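Local atomic coordinates of member of DUF4221 family (Bacteroides vulgatus, PDB entry 3S9J), a protein that is of unknown function but folds into a six-bladed beta-propeller that binds sodium ions in the crystal. Residues F217-L222 / M244-G249; P265-I270 / Y279-E284. All coordinates share one frame; numbering follows the deposited sequence.

Overall arrangement
Both contacts belong to neighbouring blades of the six-bladed beta-propeller and follow one another along the chain without nesting or crossing. Contact 1 closes first: the turn between strands 211-216 and 221-225 meets the loop after strand 231-235, folding the exit of that blade back over its own turn. The chain then runs through strand 249-250 and helix 255-263 into contact 2, which closes the hairpin of strands 266-273 and 278-284 in the next blade. With centres 11 Å apart, the two touch: Phe217 O lies 2.8 Å from Tyr267 N, and Tyr219 O lies 2.9 Å from Arg281 NH2, both probable hydrogen bonds joining the blades.

Contact 1: residues F217-L222 / M244-G249; sequences FGYDSL and MKPKLG
Asp220 and Met244, a selenomethionine, join the turn between two adjacent antiparallel strands of a beta-propeller blade, 211-216 and 221-225, to the loop that leaves the same blade after strand 231-235. The backbones come close beside this pair, with Gly218 CA 4.0 Å from Pro246 CA; having no side chain, Gly218 lets the loop lie directly against the turn.

The polar part is a two-way exchange between Asp220 and Met244. Met244 N donates to Asp220 OD1 over 2.8 Å at an N-H...O angle of 163°, approaching from above the carboxylate plane, 39° out of it. In return Asp220 N makes a weak bond to Met244 O, 3.5 Å long. The other carboxylate oxygen, OD2, is bonded to Ser243 OG, so two neighbouring loop residues grip the buried carboxylate and should fix its rotation.

The remaining contacts are van der Waals. Met244 CG sits between its own backbone N and carbonyl carbon (chi1 68°), which sets it 3.4 Å from Gly218 O, and SE continues past the same peptide. Pro246 CD approaches Gly218 O from the loop as well, also at 3.4 Å, so this carbonyl oxygen is flanked by aliphatic carbons of two loop residues. Further out, Met244 O lies near the plane of the Tyr219 ring, at its edge, 3.7 Å from CD1.

Tyr219 and Lys245 run side by side, pointing the same way. The lysine chain bends at its second and third torsions and presents methylene carbons, not its amine, to the phenol; NZ lies near the like-charged Lys189 NZ. The closest approach of the two side chains is Tyr219 CE1 to Lys245 CD, 3.7 Å.

Contact 2: residues P265-I270 / Y279-E284; sequences PRYWHI and YYRFAE
Arg266 and Glu284 pair at one end of an antiparallel beta hairpin, strands 266-273 and 278-284, the first two strands of a four-stranded propeller blade. Glu284 N donates to Arg266 O at 2.7 Å, and their side chains lie alongside each other. Arg266 NE forms a salt bridge to Glu284 OE1, 3.2 Å away, in the guanidinium plane but 57° out of the carboxylate plane; water 1 accepts from Arg266 NH2 and probably donates to the same oxygen.

A beta bulge follows: Phe282 O accepts from Trp268 N (2.8 Å), while Phe282 N donates to His269 O (2.9 Å). There the edge of His269 meets the face of Phe282, with CD2 over the ring centre and the planes at 88°.

On the sheet face carrying Tyr267, Ala283 and Arg281, the Arg281 guanidinium lies flat on the tyrosine, planes 12° apart and CZ 3.3 Å from CG. This off-centre cation-pi stack has NH1 over the ring centre, while water 2 links Arg281 NE to Trp268 O. Because NH1 and NH2 also bond to Ala236 O and Tyr219 O, the buried arginine's charge is probably stabilised by carbonyl dipoles, water and the aromatic face.

Contact 1: residues F217-L222 / M244-G249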
# COMPACT_ATOMS: atom_id res chain seq x y z
N PHE A 217 7.36 -5.40 6.99
CA PHE A 217 8.27 -4.26 7.05
C PHE A 217 9.55 -4.60 7.82
O PHE A 217 10.64 -4.14 7.46
CB PHE A 217 7.59 -3.06 7.70
CG PHE A 217 6.29 -2.62 7.03
CD1 PHE A 217 6.13 -2.69 5.65
CD2 PHE A 217 5.25 -2.12 7.80
CE1 PHE A 217 4.92 -2.24 5.05
CE2 PHE A 217 4.05 -1.71 7.21
CZ PHE A 217 3.91 -1.76 5.84
N GLY A 218 9.44 -5.42 8.84
CA GLY A 218 10.60 -5.74 9.69
C GLY A 218 11.39 -6.97 9.31
O GLY A 218 12.19 -7.44 10.11
N TYR A 219 11.19 -7.51 8.11
CA TYR A 219 11.76 -8.81 7.76
C TYR A 219 12.46 -8.83 6.40
O TYR A 219 11.95 -8.31 5.42
CB TYR A 219 10.66 -9.87 7.78
CG TYR A 219 11.10 -11.32 7.91
CD1 TYR A 219 12.17 -11.69 8.73
CD2 TYR A 219 10.40 -12.33 7.27
CE1 TYR A 219 12.52 -13.04 8.87
CE2 TYR A 219 10.75 -13.67 7.40
CZ TYR A 219 11.80 -14.02 8.20
OH TYR A 219 12.13 -15.35 8.33
N ASP A 220 13.61 -9.50 6.36
CA ASP A 220 14.40 -9.65 5.14
C ASP A 220 13.71 -10.41 4.02
O ASP A 220 14.05 -10.23 2.87
CB ASP A 220 15.68 -10.44 5.43
CG ASP A 220 16.70 -9.67 6.21
OD1 ASP A 220 16.44 -8.55 6.66
OD2 ASP A 220 17.80 -10.21 6.31
N SER A 221 12.76 -11.29 4.35
CA SER A 221 12.23 -12.20 3.36
C SER A 221 10.80 -11.88 2.96
O SER A 221 10.02 -11.36 3.76
CB SER A 221 12.32 -13.65 3.85
OG SER A 221 13.67 -14.07 3.93
N LEU A 222 10.49 -12.17 1.71
CA LEU A 222 9.13 -12.11 1.19
C LEU A 222 8.44 -13.47 1.32
O LEU A 222 9.05 -14.52 1.14
CB LEU A 222 9.12 -11.73 -0.29
CG LEU A 222 9.64 -10.35 -0.67
CD1 LEU A 222 9.70 -10.24 -2.20
CD2 LEU A 222 8.75 -9.26 -0.03
N MSE A 244 17.53 -8.17 9.25
CA MSE A 244 16.59 -7.85 10.32
C MSE A 244 15.44 -8.84 10.47
O MSE A 244 15.05 -9.55 9.52
CB MSE A 244 16.02 -6.44 10.12
CG MSE A 244 15.12 -6.28 8.94
SE MSE A 244 14.28 -4.51 8.82
CE MSE A 244 15.83 -3.51 8.50
N LYS A 245 14.90 -8.85 11.69
CA LYS A 245 13.60 -9.44 12.01
C LYS A 245 12.79 -8.39 12.76
O LYS A 245 13.35 -7.42 13.28
CB LYS A 245 13.75 -10.72 12.85
CG LYS A 245 14.66 -11.79 12.22
CD LYS A 245 14.05 -13.22 12.19
CE LYS A 245 13.89 -13.85 13.57
NZ LYS A 245 13.48 -15.30 13.47
N PRO A 246 11.46 -8.55 12.80
CA PRO A 246 10.69 -7.47 13.35
C PRO A 246 10.93 -7.24 14.83
O PRO A 246 11.35 -8.14 15.56
CB PRO A 246 9.22 -7.89 13.09
CG PRO A 246 9.31 -8.86 11.97
CD PRO A 246 10.58 -9.59 12.23
N LYS A 247 10.72 -6.00 15.22
CA LYS A 247 10.86 -5.58 16.61
C LYS A 247 9.56 -4.86 16.92
O LYS A 247 9.31 -3.76 16.42
CB LYS A 247 12.05 -4.64 16.80
CG LYS A 247 12.76 -4.82 18.15
CD LYS A 247 12.09 -4.09 19.32
CE LYS A 247 12.81 -2.78 19.67
NZ LYS A 247 12.02 -1.54 19.35
N LEU A 248 8.74 -5.50 17.73
CA LEU A 248 7.48 -4.87 18.11
C LEU A 248 7.74 -3.67 19.01
O LEU A 248 8.63 -3.69 19.85
CB LEU A 248 6.59 -5.88 18.81
CG LEU A 248 6.16 -7.11 17.99
CD1 LEU A 248 5.34 -8.05 18.86
CD2 LEU A 248 5.33 -6.70 16.75
N GLY A 249 6.93 -2.64 18.85
CA GLY A 249 6.94 -1.51 19.75
C GLY A 249 6.07 -1.77 20.97
O GLY A 249 5.02 -2.41 20.87

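Contact 2: residues P265-I270 / Y279-E284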
# COMPACT_ATOMS: atom_id res chain seq x y z
N PRO A 265 15.63 1.66 10.13
CA PRO A 265 15.47 1.05 8.80
C PRO A 265 14.37 -0.00 8.78
O PRO A 265 14.12 -0.66 9.78
CB PRO A 265 16.85 0.41 8.54
CG PRO A 265 17.40 0.16 9.90
CD PRO A 265 16.92 1.30 10.74
N ARG A 266 13.67 -0.12 7.65
CA ARG A 266 12.65 -1.13 7.48
C ARG A 266 12.28 -1.18 6.03
O ARG A 266 12.60 -0.27 5.25
CB ARG A 266 11.39 -0.83 8.29
CG ARG A 266 10.70 0.47 7.95
CD ARG A 266 9.38 0.58 8.72
NE ARG A 266 8.84 1.95 8.72
CZ ARG A 266 7.81 2.36 9.47
NH1 ARG A 266 7.18 1.52 10.29
NH2 ARG A 266 7.41 3.62 9.41
N TYR A 267 11.58 -2.25 5.66
CA TYR A 267 11.05 -2.35 4.32
C TYR A 267 9.69 -1.64 4.28
O TYR A 267 9.07 -1.36 5.32
CB TYR A 267 10.98 -3.83 3.86
CG TYR A 267 12.39 -4.36 3.83
CD1 TYR A 267 13.21 -4.09 2.74
CD2 TYR A 267 12.95 -4.96 4.93
CE1 TYR A 267 14.54 -4.47 2.73
CE2 TYR A 267 14.30 -5.36 4.92
CZ TYR A 267 15.08 -5.09 3.82
OH TYR A 267 16.41 -5.46 3.81
N TRP A 268 9.25 -1.32 3.06
CA TRP A 268 7.95 -0.67 2.87
C TRP A 268 7.20 -1.40 1.75
O TRP A 268 6.97 -2.60 1.90
CB TRP A 268 8.07 0.86 2.70
CG TRP A 268 6.81 1.60 3.03
CD1 TRP A 268 6.02 2.31 2.18
CD2 TRP A 268 6.19 1.68 4.31
NE1 TRP A 268 4.95 2.84 2.85
CE2 TRP A 268 5.02 2.46 4.16
CE3 TRP A 268 6.49 1.16 5.57
CZ2 TRP A 268 4.19 2.75 5.21
CZ3 TRP A 268 5.64 1.46 6.63
CH2 TRP A 268 4.49 2.24 6.44
N HIS A 269 6.84 -0.75 0.64
CA HIS A 269 6.04 -1.40 -0.39
C HIS A 269 6.69 -2.67 -0.94
O HIS A 269 7.92 -2.73 -1.15
CB HIS A 269 5.85 -0.53 -1.64
CG HIS A 269 5.39 0.87 -1.40
ND1 HIS A 269 4.17 1.17 -0.83
CD2 HIS A 269 5.94 2.04 -1.79
CE1 HIS A 269 4.01 2.48 -0.85
NE2 HIS A 269 5.07 3.03 -1.42
N ILE A 270 5.86 -3.66 -1.23
CA ILE A 270 6.18 -4.65 -2.25
C ILE A 270 5.17 -4.43 -3.39
O ILE A 270 3.97 -4.36 -3.16
CB ILE A 270 6.22 -6.11 -1.70
CG1 ILE A 270 6.66 -7.13 -2.79
CG2 ILE A 270 4.88 -6.52 -1.09
CD1 ILE A 270 8.12 -6.94 -3.26
N TYR A 279 9.21 -7.48 -9.62
CA TYR A 279 8.73 -6.91 -8.37
C TYR A 279 9.67 -5.83 -7.90
O TYR A 279 10.88 -5.89 -8.15
CB TYR A 279 8.63 -7.98 -7.27
CG TYR A 279 7.72 -9.13 -7.62
CD1 TYR A 279 8.18 -10.20 -8.40
CD2 TYR A 279 6.40 -9.15 -7.17
CE1 TYR A 279 7.32 -11.26 -8.74
CE2 TYR A 279 5.55 -10.21 -7.49
CZ TYR A 279 6.01 -11.25 -8.27
OH TYR A 279 5.17 -12.29 -8.59
N TYR A 280 9.12 -4.84 -7.21
CA TYR A 280 9.89 -3.77 -6.58
C TYR A 280 9.64 -3.82 -5.07
O TYR A 280 8.48 -3.78 -4.63
CB TYR A 280 9.47 -2.40 -7.11
CG TYR A 280 9.52 -2.27 -8.60
CD1 TYR A 280 10.73 -2.32 -9.28
CD2 TYR A 280 8.35 -2.08 -9.35
CE1 TYR A 280 10.78 -2.23 -10.66
CE2 TYR A 280 8.40 -1.98 -10.75
CZ TYR A 280 9.62 -2.04 -11.39
OH TYR A 280 9.68 -1.97 -12.77
N ARG A 281 10.71 -3.89 -4.29
CA ARG A 281 10.58 -3.76 -2.85
C ARG A 281 11.30 -2.49 -2.40
O ARG A 281 12.50 -2.28 -2.67
CB ARG A 281 11.13 -4.98 -2.11
CG ARG A 281 10.70 -5.01 -0.67
CD ARG A 281 11.27 -6.17 0.13
NE ARG A 281 10.54 -6.31 1.38
CZ ARG A 281 10.94 -6.99 2.44
NH1 ARG A 281 12.12 -7.63 2.45
NH2 ARG A 281 10.16 -7.01 3.51
N PHE A 282 10.57 -1.64 -1.70
CA PHE A 282 11.15 -0.39 -1.19
C PHE A 282 11.77 -0.65 0.19
O PHE A 282 11.21 -1.40 1.00
CB PHE A 282 10.05 0.68 -1.06
CG PHE A 282 9.61 1.29 -2.38
CD1 PHE A 282 9.03 0.51 -3.38
CD2 PHE A 282 9.77 2.64 -2.62
CE1 PHE A 282 8.63 1.09 -4.58
CE2 PHE A 282 9.39 3.22 -3.82
CZ PHE A 282 8.79 2.43 -4.80
N ALA A 283 12.91 -0.01 0.46
CA ALA A 283 13.61 -0.14 1.74
C ALA A 283 13.92 1.26 2.26
O ALA A 283 14.39 2.09 1.49
CB ALA A 283 14.89 -0.92 1.54
N GLU A 284 13.63 1.50 3.54
CA GLU A 284 13.93 2.77 4.18
C GLU A 284 15.29 2.66 4.85
O GLU A 284 15.53 1.73 5.61
CB GLU A 284 12.86 3.12 5.21
CG GLU A 284 11.44 3.09 4.68
CD GLU A 284 10.39 3.68 5.62
OE1 GLU A 284 10.61 3.80 6.85
OE2 GLU A 284 9.31 4.06 5.10
O HOH W 1 9.19 5.76 8.21
O HOH W 2 7.96 -5.09 2.45